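Side-chain contacts in protein (hdlp (histone deacetylase-like protein)) (Aquifex aeolicus, PDB 1C3P), which probably acts as a zinc-dependent deacetylase, a bacterial relative of the histone deacetylases, and may serve acetoin breakdown: residues Leu10-Tyr15 and Ile47-Ala52; Glu115-Gly120 and Glu288-Gly293; Pro259-Tyr264 and Pro354-Glu359; Lys277-Val282 and Cys311-Arg316. All blocks are in the same frame, centred on the assembly; numbering follows the deposited sequence.

Contact 1 (Leu10-Tyr15 and Ile47-Ala52)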
loop_
_atom_site.group_PDB
_atom_site.type_symbol
_atom_site.label_atom_id
_atom_site.label_comp_id
_atom_site.label_asym_id
_atom_site.label_seq_id
_atom_site.Cartn_x
_atom_site.Cartn_y
_atom_site.Cartn_z
ATOM N N LEU A 10 -11.609 2.751 -14.123
ATOM C CA LEU A 10 -12.456 3.713 -13.420
ATOM C C LEU A 10 -13.552 3.008 -12.626
ATOM O O LEU A 10 -14.224 3.632 -11.798
ATOM C CB LEU A 10 -13.089 4.716 -14.398
ATOM C CG LEU A 10 -12.192 5.775 -15.042
ATOM C CD1 LEU A 10 -11.517 6.586 -13.949
ATOM C CD2 LEU A 10 -11.152 5.129 -15.919
ATOM N N ASP A 11 -13.714 1.707 -12.864
ATOM C CA ASP A 11 -14.732 0.914 -12.179
ATOM C C ASP A 11 -14.586 0.870 -10.663
ATOM O O ASP A 11 -15.575 0.648 -9.953
ATOM C CB ASP A 11 -14.763 -0.514 -12.735
ATOM C CG ASP A 11 -15.104 -0.550 -14.212
ATOM O OD1 ASP A 11 -16.032 0.180 -14.613
ATOM O OD2 ASP A 11 -14.460 -1.310 -14.967
ATOM N N TYR A 12 -13.366 1.060 -10.155
ATOM C CA TYR A 12 -13.177 1.052 -8.710
ATOM C C TYR A 12 -14.105 2.101 -8.084
ATOM O O TYR A 12 -14.535 1.960 -6.933
ATOM C CB TYR A 12 -11.719 1.365 -8.340
ATOM C CG TYR A 12 -10.736 0.256 -8.664
ATOM C CD1 TYR A 12 -9.717 0.447 -9.600
ATOM C CD2 TYR A 12 -10.809 -0.973 -8.008
ATOM C CE1 TYR A 12 -8.788 -0.560 -9.875
ATOM C CE2 TYR A 12 -9.887 -1.988 -8.269
ATOM C CZ TYR A 12 -8.880 -1.775 -9.199
ATOM O OH TYR A 12 -7.945 -2.768 -9.431
ATOM N N GLY A 13 -14.420 3.138 -8.857
ATOM C CA GLY A 13 -15.287 4.208 -8.379
ATOM C C GLY A 13 -16.671 3.763 -7.944
ATOM O O GLY A 13 -17.325 4.467 -7.179
ATOM N N LYS A 14 -17.115 2.600 -8.423
ATOM C CA LYS A 14 -18.428 2.063 -8.070
ATOM C C LYS A 14 -18.413 1.075 -6.906
ATOM O O LYS A 14 -19.461 0.542 -6.533
ATOM C CB LYS A 14 -19.077 1.386 -9.286
ATOM C CG LYS A 14 -19.706 2.348 -10.298
ATOM C CD LYS A 14 -20.924 3.116 -9.733
ATOM C CE LYS A 14 -22.141 2.226 -9.446
ATOM N NZ LYS A 14 -21.926 1.213 -8.371
ATOM N N TYR A 15 -17.234 0.824 -6.341
ATOM C CA TYR A 15 -17.089 -0.110 -5.214
ATOM C C TYR A 15 -16.415 0.627 -4.063
ATOM O O TYR A 15 -15.372 0.202 -3.567
ATOM C CB TYR A 15 -16.229 -1.313 -5.628
ATOM C CG TYR A 15 -16.688 -1.924 -6.923
ATOM C CD1 TYR A 15 -15.771 -2.261 -7.918
ATOM C CD2 TYR A 15 -18.046 -2.093 -7.194
ATOM C CE1 TYR A 15 -16.197 -2.741 -9.159
ATOM C CE2 TYR A 15 -18.480 -2.570 -8.426
ATOM C CZ TYR A 15 -17.551 -2.887 -9.404
ATOM O OH TYR A 15 -17.974 -3.330 -10.643
ATOM N N ILE A 47 -3.301 -0.664 -18.456
ATOM C CA ILE A 47 -3.804 -2.026 -18.613
ATOM C C ILE A 47 -5.069 -2.080 -17.767
ATOM O O ILE A 47 -5.035 -1.729 -16.582
ATOM C CB ILE A 47 -2.783 -3.086 -18.104
ATOM C CG1 ILE A 47 -1.564 -3.122 -19.034
ATOM C CG2 ILE A 47 -3.428 -4.473 -18.043
ATOM C CD1 ILE A 47 -1.870 -3.611 -20.436
ATOM N N LYS A 48 -6.182 -2.509 -18.363
ATOM C CA LYS A 48 -7.441 -2.579 -17.625
ATOM C C LYS A 48 -7.389 -3.712 -16.601
ATOM O O LYS A 48 -7.061 -4.841 -16.937
ATOM C CB LYS A 48 -8.626 -2.823 -18.574
ATOM C CG LYS A 48 -9.973 -2.903 -17.867
ATOM C CD LYS A 48 -11.113 -3.157 -18.851
ATOM C CE LYS A 48 -12.457 -3.207 -18.141
ATOM N NZ LYS A 48 -12.773 -1.933 -17.434
ATOM N N SER A 49 -7.736 -3.399 -15.363
ATOM C CA SER A 49 -7.756 -4.380 -14.287
ATOM C C SER A 49 -8.732 -5.516 -14.570
ATOM O O SER A 49 -9.812 -5.302 -15.134
ATOM C CB SER A 49 -8.192 -3.729 -12.972
ATOM O OG SER A 49 -7.372 -2.620 -12.590
ATOM N N ARG A 50 -8.346 -6.723 -14.166
ATOM C CA ARG A 50 -9.193 -7.895 -14.308
ATOM C C ARG A 50 -9.371 -8.505 -12.916
ATOM O O ARG A 50 -8.545 -8.306 -12.024
ATOM C CB ARG A 50 -8.535 -8.962 -15.200
ATOM C CG ARG A 50 -7.334 -9.700 -14.560
ATOM C CD ARG A 50 -6.865 -10.814 -15.477
ATOM N NE ARG A 50 -5.629 -11.468 -15.051
ATOM C CZ ARG A 50 -5.477 -12.208 -13.962
ATOM N NH1 ARG A 50 -6.494 -12.419 -13.131
ATOM N NH2 ARG A 50 -4.297 -12.760 -13.708
ATOM N N PRO A 51 -10.477 -9.219 -12.697
ATOM C CA PRO A 51 -10.682 -9.845 -11.389
ATOM C C PRO A 51 -9.675 -10.975 -11.175
ATOM O O PRO A 51 -9.231 -11.602 -12.143
ATOM C CB PRO A 51 -12.098 -10.417 -11.509
ATOM C CG PRO A 51 -12.754 -9.488 -12.520
ATOM C CD PRO A 51 -11.650 -9.439 -13.554
ATOM N N ALA A 52 -9.297 -11.221 -9.919
ATOM C CA ALA A 52 -8.433 -12.348 -9.590
ATOM C C ALA A 52 -9.339 -13.573 -9.796
ATOM O O ALA A 52 -10.536 -13.506 -9.509
ATOM C CB ALA A 52 -7.990 -12.267 -8.131
#
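D11 and K48 meet with their side chains at about a right angle, the lysine ammonium closing on one oxygen of the carboxylate. The salt bridge runs from K48 NZ to D11 OD2 at 3.1 Å, and NZ comes at that oxygen nearly in line with its C-O bond. K48 arrives there because its chain is fully extended through chi3 and turns only at the last torsion (chi4 60°), which swings NZ toward the short 3-10 segment that carries D11. OD2 is shared: T9 OG1, two residues earlier in the chain, is hydrogen-bonded to it as well. A lysine in place of D11 would probably set two positive charges against each other, leaving the K48 ammonium without its mate.

Beside this charged pair, Y12 reaches over with its phenol end, and its OH lies 3.2 Å from S49 OG. The serine hydroxyl sits obliquely to the ring, with CE1 its nearest ring carbon at 3.7 Å. Both hydroxyls are hydrogen-bonded to S109 OG of helix 98-118, which therefore ties the two segments together from a third element. The contact thus joins the loop after strand 4-8 to the end of edge strand 46-48, its chemistry divided between an ion pair near the surface, where solvent would be expected to weaken it, and a hydroxyl cluster around buried S49.

Contact 2 (Glu115-Gly120 and Glu288-Gly293)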
loop_
_atom_site.group_PDB
_atom_site.type_symbol
_atom_site.label_atom_id
_atom_site.label_comp_id
_atom_site.label_asym_id
_atom_site.label_seq_id
_atom_site.Cartn_x
_atom_site.Cartn_y
_atom_site.Cartn_z
ATOM N N GLU A 115 2.649 -10.194 -13.641
ATOM C CA GLU A 115 2.757 -10.738 -15.008
ATOM C C GLU A 115 3.598 -9.805 -15.877
ATOM O O GLU A 115 4.475 -10.248 -16.623
ATOM C CB GLU A 115 1.372 -10.907 -15.654
ATOM C CG GLU A 115 0.542 -12.038 -15.086
ATOM C CD GLU A 115 -0.893 -12.038 -15.598
ATOM O OE1 GLU A 115 -1.271 -11.136 -16.383
ATOM O OE2 GLU A 115 -1.659 -12.938 -15.205
ATOM N N GLU A 116 3.320 -8.510 -15.778
ATOM C CA GLU A 116 4.045 -7.512 -16.557
ATOM C C GLU A 116 5.512 -7.468 -16.193
ATOM O O GLU A 116 6.373 -7.386 -17.073
ATOM C CB GLU A 116 3.424 -6.141 -16.356
ATOM C CG GLU A 116 2.067 -6.000 -16.996
ATOM C CD GLU A 116 2.113 -6.343 -18.475
ATOM O OE1 GLU A 116 2.895 -5.710 -19.211
ATOM O OE2 GLU A 116 1.377 -7.248 -18.896
ATOM N N PHE A 117 5.799 -7.521 -14.896
ATOM C CA PHE A 117 7.179 -7.495 -14.444
ATOM C C PHE A 117 7.949 -8.698 -14.985
ATOM O O PHE A 117 9.104 -8.569 -15.395
ATOM C CB PHE A 117 7.245 -7.523 -12.921
ATOM C CG PHE A 117 8.644 -7.418 -12.380
ATOM C CD1 PHE A 117 9.292 -6.190 -12.339
ATOM C CD2 PHE A 117 9.326 -8.556 -11.948
ATOM C CE1 PHE A 117 10.609 -6.087 -11.870
ATOM C CE2 PHE A 117 10.641 -8.464 -11.479
ATOM C CZ PHE A 117 11.281 -7.229 -11.441
ATOM N N LEU A 118 7.308 -9.865 -14.976
ATOM C CA LEU A 118 7.936 -11.089 -15.442
ATOM C C LEU A 118 8.151 -11.107 -16.947
ATOM O O LEU A 118 8.909 -11.932 -17.454
ATOM C CB LEU A 118 7.130 -12.307 -14.997
ATOM C CG LEU A 118 7.167 -12.573 -13.481
ATOM C CD1 LEU A 118 6.327 -13.783 -13.158
ATOM C CD2 LEU A 118 8.598 -12.820 -13.027
ATOM N N LYS A 119 7.487 -10.200 -17.658
ATOM C CA LYS A 119 7.657 -10.070 -19.108
ATOM C C LYS A 119 8.842 -9.141 -19.320
ATOM O O LYS A 119 9.293 -8.932 -20.448
ATOM C CB LYS A 119 6.454 -9.397 -19.756
ATOM C CG LYS A 119 5.143 -10.126 -19.635
ATOM C CD LYS A 119 4.042 -9.249 -20.205
ATOM C CE LYS A 119 2.722 -9.958 -20.197
ATOM N NZ LYS A 119 1.721 -9.025 -20.722
ATOM N N GLY A 120 9.316 -8.549 -18.230
ATOM C CA GLY A 120 10.434 -7.637 -18.332
ATOM C C GLY A 120 10.017 -6.185 -18.331
ATOM O O GLY A 120 10.841 -5.301 -18.568
ATOM N N GLU A 288 14.888 -2.843 -9.944
ATOM C CA GLU A 288 13.456 -2.810 -10.220
ATOM C C GLU A 288 12.681 -3.952 -9.565
ATOM O O GLU A 288 13.161 -5.090 -9.475
ATOM C CB GLU A 288 13.195 -2.846 -11.725
ATOM C CG GLU A 288 13.686 -1.616 -12.491
ATOM C CD GLU A 288 13.088 -0.319 -11.974
ATOM O OE1 GLU A 288 11.850 -0.248 -11.811
ATOM O OE2 GLU A 288 13.854 0.638 -11.745
ATOM N N GLY A 289 11.475 -3.626 -9.115
ATOM C CA GLY A 289 10.613 -4.601 -8.473
ATOM C C GLY A 289 9.171 -4.381 -8.889
ATOM O O GLY A 289 8.915 -3.626 -9.821
ATOM N N VAL A 290 8.239 -5.035 -8.200
ATOM C CA VAL A 290 6.816 -4.916 -8.491
ATOM C C VAL A 290 6.269 -3.858 -7.531
ATOM O O VAL A 290 6.460 -3.967 -6.312
ATOM C CB VAL A 290 6.114 -6.293 -8.277
ATOM C CG1 VAL A 290 4.595 -6.190 -8.508
ATOM C CG2 VAL A 290 6.716 -7.318 -9.248
ATOM N N TYR A 291 5.604 -2.839 -8.076
ATOM C CA TYR A 291 5.078 -1.740 -7.267
ATOM C C TYR A 291 3.560 -1.754 -7.049
ATOM O O TYR A 291 2.768 -1.850 -7.996
ATOM C CB TYR A 291 5.510 -0.417 -7.895
ATOM C CG TYR A 291 6.980 -0.421 -8.253
ATOM C CD1 TYR A 291 7.407 -0.281 -9.580
ATOM C CD2 TYR A 291 7.944 -0.634 -7.274
ATOM C CE1 TYR A 291 8.768 -0.359 -9.915
ATOM C CE2 TYR A 291 9.296 -0.715 -7.595
ATOM C CZ TYR A 291 9.703 -0.580 -8.908
ATOM O OH TYR A 291 11.047 -0.666 -9.199
ATOM N N LEU A 292 3.170 -1.629 -5.785
ATOM C CA LEU A 292 1.759 -1.657 -5.401
ATOM C C LEU A 292 1.376 -0.403 -4.646
ATOM O O LEU A 292 2.234 0.269 -4.077
ATOM C CB LEU A 292 1.494 -2.863 -4.482
ATOM C CG LEU A 292 1.960 -4.250 -4.930
ATOM C CD1 LEU A 292 1.612 -5.283 -3.821
ATOM C CD2 LEU A 292 1.299 -4.616 -6.235
ATOM N N GLY A 293 0.076 -0.099 -4.626
ATOM C CA GLY A 293 -0.396 1.061 -3.893
ATOM C C GLY A 293 -0.501 0.677 -2.424
ATOM O O GLY A 293 0.217 -0.209 -1.943
#
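Helix 98-118 brings its last turn against the start of strand 290-292, F117 and V290 standing closest with CA atoms 6.5 Å apart, and just past the helix G120, with its positive phi, completes a Schellman motif. The contact is made almost wholly by the ring of F117. Its CG lies anti to the backbone N (chi1 -177°), a setting that throws the ring off the helix and along the strand's entry. The root of the side chain packs on V290: CG2 of the valine is 3.7 Å from F117 CG, the two side chains crossing at a slant. Farther out, the ring lies mostly beside backbone, with CD1 at 3.6 Å from G289 O and CZ at 3.5 Å from E288 O. F117 CZ also comes to 4.0 Å from G289 CA. An alanine at F117 is likely to open a gap over G289 and leave V290 CG2 without its aromatic neighbour.

E288 is the exception, touching the outer ring through its side-chain CB, while its carboxylate leads away and accepts a hydrogen bond from Y291 OH at 2.8 Å, the phenol approaching from above the carboxylate plane. Y291 OH in turn receives the N-H of G289, and R283 forms a salt bridge with E288 OE2. F117 also touches V250 of the neighbouring strand 250-254. Such apolar packing of a helix on parallel strands belongs to the alpha/beta fold of the arginase-deacetylase superfamily, with strand 290-292 inside its eight-stranded sheet.

Contact 3 (Pro259-Tyr264 and Pro354-Glu359)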
loop_
_atom_site.group_PDB
_atom_site.type_symbol
_atom_site.label_atom_id
_atom_site.label_comp_id
_atom_site.label_asym_id
_atom_site.label_seq_id
_atom_site.Cartn_x
_atom_site.Cartn_y
_atom_site.Cartn_z
ATOM N N PRO A 259 1.625 8.010 4.956
ATOM C CA PRO A 259 2.675 8.626 5.776
ATOM C C PRO A 259 2.762 10.165 5.647
ATOM O O PRO A 259 3.431 10.821 6.439
ATOM C CB PRO A 259 3.949 7.924 5.284
ATOM C CG PRO A 259 3.615 7.611 3.847
ATOM C CD PRO A 259 2.226 7.061 3.995
ATOM N N LEU A 260 2.068 10.737 4.666
ATOM C CA LEU A 260 2.102 12.184 4.453
ATOM C C LEU A 260 1.433 13.024 5.536
ATOM O O LEU A 260 0.440 12.626 6.160
ATOM C CB LEU A 260 1.472 12.536 3.092
ATOM C CG LEU A 260 2.110 11.879 1.864
ATOM C CD1 LEU A 260 1.201 12.051 0.645
ATOM C CD2 LEU A 260 3.484 12.449 1.631
ATOM N N LEU A 261 1.991 14.209 5.743
ATOM C CA LEU A 261 1.476 15.158 6.729
ATOM C C LEU A 261 -0.034 15.381 6.617
ATOM O O LEU A 261 -0.741 15.411 7.628
ATOM C CB LEU A 261 2.213 16.494 6.571
ATOM C CG LEU A 261 1.676 17.692 7.364
ATOM C CD1 LEU A 261 1.633 17.353 8.838
ATOM C CD2 LEU A 261 2.560 18.906 7.117
ATOM N N GLU A 262 -0.537 15.506 5.393
ATOM C CA GLU A 262 -1.959 15.753 5.186
ATOM C C GLU A 262 -2.907 14.596 5.471
ATOM O O GLU A 262 -4.125 14.791 5.518
ATOM C CB GLU A 262 -2.205 16.259 3.766
ATOM C CG GLU A 262 -1.642 17.635 3.512
ATOM C CD GLU A 262 -0.209 17.605 3.056
ATOM O OE1 GLU A 262 0.441 16.536 3.142
ATOM O OE2 GLU A 262 0.271 18.666 2.620
ATOM N N ASP A 263 -2.369 13.396 5.671
ATOM C CA ASP A 263 -3.222 12.250 5.949
ATOM C C ASP A 263 -3.294 12.090 7.459
ATOM O O ASP A 263 -2.289 11.835 8.142
ATOM C CB ASP A 263 -2.671 11.004 5.245
ATOM C CG ASP A 263 -3.650 9.845 5.256
ATOM O OD1 ASP A 263 -3.619 9.058 4.295
ATOM O OD2 ASP A 263 -4.437 9.711 6.222
ATOM N N TYR A 264 -4.503 12.264 7.971
ATOM C CA TYR A 264 -4.746 12.215 9.398
ATOM C C TYR A 264 -4.695 10.810 9.964
ATOM O O TYR A 264 -4.615 10.641 11.173
ATOM C CB TYR A 264 -6.092 12.899 9.726
ATOM C CG TYR A 264 -7.337 12.060 9.527
ATOM C CD1 TYR A 264 -7.643 11.009 10.404
ATOM C CD2 TYR A 264 -8.222 12.322 8.482
ATOM C CE1 TYR A 264 -8.796 10.243 10.246
ATOM C CE2 TYR A 264 -9.386 11.558 8.312
ATOM C CZ TYR A 264 -9.664 10.520 9.200
ATOM O OH TYR A 264 -10.801 9.756 9.042
ATOM N N PRO A 354 7.097 21.221 -0.384
ATOM C CA PRO A 354 8.460 21.490 0.078
ATOM C C PRO A 354 8.913 20.381 1.011
ATOM O O PRO A 354 8.089 19.681 1.597
ATOM C CB PRO A 354 8.301 22.811 0.825
ATOM C CG PRO A 354 6.917 22.660 1.414
ATOM C CD PRO A 354 6.179 22.240 0.152
ATOM N N TRP A 355 10.218 20.210 1.147
ATOM C CA TRP A 355 10.696 19.196 2.069
ATOM C C TRP A 355 10.179 19.506 3.460
ATOM O O TRP A 355 9.872 20.659 3.766
ATOM C CB TRP A 355 12.217 19.143 2.090
ATOM C CG TRP A 355 12.750 18.360 0.965
ATOM C CD1 TRP A 355 12.962 18.786 -0.317
ATOM C CD2 TRP A 355 13.043 16.967 0.982
ATOM N NE1 TRP A 355 13.371 17.730 -1.101
ATOM C CE2 TRP A 355 13.428 16.601 -0.325
ATOM C CE3 TRP A 355 13.016 15.986 1.977
ATOM C CZ2 TRP A 355 13.782 15.296 -0.660
ATOM C CZ3 TRP A 355 13.367 14.694 1.646
ATOM C CH2 TRP A 355 13.745 14.359 0.340
ATOM N N ARG A 356 10.074 18.468 4.286
ATOM C CA ARG A 356 9.595 18.596 5.658
ATOM C C ARG A 356 10.545 17.788 6.529
ATOM O O ARG A 356 10.167 16.783 7.129
ATOM C CB ARG A 356 8.161 18.059 5.767
ATOM C CG ARG A 356 7.169 18.865 4.930
ATOM C CD ARG A 356 5.827 18.190 4.730
ATOM N NE ARG A 356 4.964 19.044 3.915
ATOM C CZ ARG A 356 3.807 18.666 3.385
ATOM N NH1 ARG A 356 3.355 17.431 3.577
ATOM N NH2 ARG A 356 3.099 19.529 2.664
ATOM N N GLY A 357 11.791 18.239 6.595
ATOM C CA GLY A 357 12.781 17.523 7.373
ATOM C C GLY A 357 12.991 18.024 8.783
ATOM O O GLY A 357 12.170 18.754 9.336
ATOM N N GLY A 358 14.110 17.616 9.364
ATOM C CA GLY A 358 14.439 18.014 10.717
ATOM C C GLY A 358 15.538 17.109 11.234
ATOM O O GLY A 358 16.172 16.395 10.467
ATOM N N GLU A 359 15.770 17.132 12.539
ATOM C CA GLU A 359 16.795 16.287 13.121
ATOM C C GLU A 359 16.277 14.874 13.294
ATOM O O GLU A 359 15.071 14.646 13.353
ATOM C CB GLU A 359 17.200 16.826 14.489
ATOM C CG GLU A 359 17.984 18.117 14.457
ATOM C CD GLU A 359 18.206 18.679 15.851
ATOM O OE1 GLU A 359 18.650 17.919 16.740
ATOM O OE2 GLU A 359 17.941 19.883 16.051
#
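E262 OE2 is gripped by two groups, R356 NH2 at 3.0 Å and the hydroxyl of Y346. The arginine bond belongs to an end-on pair, for R356 NH1 reaches E262 OE1 at 3.1 Å, so that each nitrogen of the guanidinium tip takes its own carboxylate oxygen on the syn side. The pairing is twisted rather than flat, the two planes standing 46° apart. The bond from NH2 to OE2 is bent, with an N-H...O angle of 146°, and the one from NH1 to OE1 is somewhat straighter. R356 gets there by a chain extended from CG to NE, which carries the charge across to the glutamate, whereas E262 bends at its second torsion to turn its carboxylate toward it.

These residues join two loops. E262 lies in a type I turn from L260 to D263, closed by the bond from D263 N to L260 O, in the loop that follows strand 250-254 of the deacetylase alpha/beta fold. D258, seen to bind zinc in a structure of this protein, directly precedes segment 259-264, and its side chain is about 10 Å from that of E262. The segment 354-359 belongs to the loop before the C-terminal helix 362-372, so the salt bridge ties a late part of the chain to the loop that continues from a metal ligand.

L261 adds an apolar lid. Its CD2 stands over one face of the guanidinium, offset toward the rim, and its CB comes to 3.3 Å from R356 NH1. That same nitrogen is hydrogen-bonded to L270 O.

Contact 4 (Lys277-Val282 and Cys311-Arg316)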
loop_
_atom_site.group_PDB
_atom_site.type_symbol
_atom_site.label_atom_id
_atom_site.label_comp_id
_atom_site.label_asym_id
_atom_site.label_seq_id
_atom_site.Cartn_x
_atom_site.Cartn_y
_atom_site.Cartn_z
ATOM N N LYS A 277 11.562 10.166 -2.817
ATOM C CA LYS A 277 12.939 9.738 -2.606
ATOM C C LYS A 277 13.033 8.352 -1.999
ATOM O O LYS A 277 13.952 7.591 -2.306
ATOM C CB LYS A 277 13.710 10.714 -1.718
ATOM C CG LYS A 277 14.168 11.941 -2.435
ATOM C CD LYS A 277 15.355 12.551 -1.708
ATOM C CE LYS A 277 16.516 11.566 -1.653
ATOM N NZ LYS A 277 17.703 12.153 -0.981
ATOM N N ALA A 278 12.081 8.021 -1.131
ATOM C CA ALA A 278 12.072 6.704 -0.487
ATOM C C ALA A 278 11.951 5.627 -1.568
ATOM O O ALA A 278 12.660 4.610 -1.570
ATOM C CB ALA A 278 10.878 6.608 0.494
ATOM N N PHE A 279 11.036 5.865 -2.494
ATOM C CA PHE A 279 10.805 4.955 -3.610
ATOM C C PHE A 279 12.101 4.740 -4.406
ATOM O O PHE A 279 12.468 3.607 -4.745
ATOM C CB PHE A 279 9.727 5.562 -4.517
ATOM C CG PHE A 279 9.521 4.818 -5.804
ATOM C CD1 PHE A 279 8.965 3.538 -5.809
ATOM C CD2 PHE A 279 9.849 5.413 -7.017
ATOM C CE1 PHE A 279 8.736 2.865 -7.020
ATOM C CE2 PHE A 279 9.623 4.752 -8.227
ATOM C CZ PHE A 279 9.064 3.478 -8.231
ATOM N N ASN A 280 12.792 5.835 -4.702
ATOM C CA ASN A 280 14.027 5.746 -5.461
ATOM C C ASN A 280 15.181 5.126 -4.695
ATOM O O ASN A 280 16.055 4.491 -5.287
ATOM C CB ASN A 280 14.407 7.124 -6.014
ATOM C CG ASN A 280 13.429 7.596 -7.079
ATOM O OD1 ASN A 280 12.943 6.795 -7.880
ATOM N ND2 ASN A 280 13.162 8.893 -7.114
ATOM N N ILE A 281 15.179 5.298 -3.380
ATOM C CA ILE A 281 16.207 4.691 -2.546
ATOM C C ILE A 281 16.067 3.165 -2.595
ATOM O O ILE A 281 17.065 2.441 -2.606
ATOM C CB ILE A 281 16.077 5.141 -1.079
ATOM C CG1 ILE A 281 16.496 6.603 -0.939
ATOM C CG2 ILE A 281 16.923 4.255 -0.190
ATOM C CD1 ILE A 281 16.342 7.138 0.483
ATOM N N VAL A 282 14.832 2.672 -2.604
ATOM C CA VAL A 282 14.613 1.227 -2.649
ATOM C C VAL A 282 15.136 0.690 -3.979
ATOM O O VAL A 282 15.823 -0.335 -4.031
ATOM C CB VAL A 282 13.117 0.861 -2.497
ATOM C CG1 VAL A 282 12.912 -0.606 -2.840
ATOM C CG2 VAL A 282 12.665 1.106 -1.053
ATOM N N CYS A 311 5.250 9.638 -12.649
ATOM C CA CYS A 311 6.198 10.429 -13.427
ATOM C C CYS A 311 7.603 9.826 -13.366
ATOM O O CYS A 311 8.275 9.752 -14.389
ATOM C CB CYS A 311 6.211 11.897 -12.952
ATOM S SG CYS A 311 4.739 12.879 -13.409
ATOM N N GLU A 312 8.046 9.381 -12.183
ATOM C CA GLU A 312 9.378 8.754 -12.045
ATOM C C GLU A 312 9.486 7.500 -12.916
ATOM O O GLU A 312 10.445 7.321 -13.669
ATOM C CB GLU A 312 9.639 8.288 -10.608
ATOM C CG GLU A 312 10.844 8.871 -9.899
ATOM C CD GLU A 312 12.131 8.829 -10.701
ATOM O OE1 GLU A 312 12.567 7.745 -11.150
ATOM O OE2 GLU A 312 12.718 9.912 -10.872
ATOM N N LEU A 313 8.508 6.608 -12.783
ATOM C CA LEU A 313 8.512 5.355 -13.542
ATOM C C LEU A 313 8.395 5.569 -15.045
ATOM O O LEU A 313 9.115 4.935 -15.819
ATOM C CB LEU A 313 7.360 4.451 -13.096
ATOM C CG LEU A 313 7.384 3.864 -11.685
ATOM C CD1 LEU A 313 6.092 3.098 -11.452
ATOM C CD2 LEU A 313 8.583 2.951 -11.530
ATOM N N SER A 314 7.488 6.468 -15.418
ATOM C CA SER A 314 7.163 6.808 -16.805
ATOM C C SER A 314 8.267 7.605 -17.495
ATOM O O SER A 314 8.301 7.709 -18.721
ATOM C CB SER A 314 5.842 7.604 -16.839
ATOM O OG SER A 314 5.439 7.916 -18.158
ATOM N N GLY A 315 9.163 8.174 -16.710
ATOM C CA GLY A 315 10.252 8.930 -17.289
ATOM C C GLY A 315 9.859 10.301 -17.787
ATOM O O GLY A 315 10.427 10.805 -18.754
ATOM N N ARG A 316 8.875 10.918 -17.153
ATOM C CA ARG A 316 8.499 12.249 -17.590
ATOM C C ARG A 316 8.741 13.280 -16.500
ATOM O O ARG A 316 8.707 12.965 -15.313
ATOM C CB ARG A 316 7.045 12.277 -18.031
ATOM C CG ARG A 316 6.023 12.119 -16.953
ATOM C CD ARG A 316 4.662 12.138 -17.624
ATOM N NE ARG A 316 4.454 10.955 -18.446
ATOM C CZ ARG A 316 3.447 10.807 -19.302
ATOM N NH1 ARG A 316 2.568 11.782 -19.444
ATOM N NH2 ARG A 316 3.279 9.665 -19.962
#
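The ring of F279 meets L313 at its edge: CD2 of the leucine lies in the ring plane, 3.4 Å from F279 CZ, and the two side chains cross at about a right angle. Beyond these two segments the ring stacks edge-to-face with Y291 of strand 290-292, and it also touches L253 and L255. With chi1 at 172° the ring is carried away from the backbone N of F279, out toward helix 299-314. L313 itself rests on V122 and F124 of strand 122-125, which makes this half of the interface part of the layer between helices and sheet.

The second pair of flat groups, the amide of N280 and the carboxylate of E312, comes from opposite directions with planes 81° apart, nearly perpendicular. N280 OD1 and E312 OE1 are 3.4 Å apart, yet both are acceptors and make no hydrogen bond with each other. E312 CG lies 3.6 Å from N280 ND2, the bend at chi2 setting CG and the carboxylate against the end of the amide. The carboxylate's strongest partner is R283, whose NH1 forms a salt bridge with OE1 and a weak hydrogen bond with N280 OD1. A single arginine nitrogen thus serves both oxygens, and its positive charge would be expected to offset their mutual repulsion at the partly exposed side of the contact, next to the apolar pair formed by F279 and L313.

Overall arrangement
All four contacts are partly buried, and contact 1 alone includes an exposed residue, K48. Contacts 2 and 4 flank inner strand 290-292 on opposite faces of the sheet, V290 turned to one and Y291, which packs on F279 and L313, to the other. Contact 2 is led by F117 on V290 and backbone; contact 4 divides between an apolar pair and a polar one. Contacts 1 and 3, on opposite sides of the chain's centre with their own centres about 31 Å apart, instead join loops and the end of an edge strand through salt bridges. A salt bridge from R50 to E115 couples contact 1 to contact 2, while W355 on K277 brings contact 3 against contact 4.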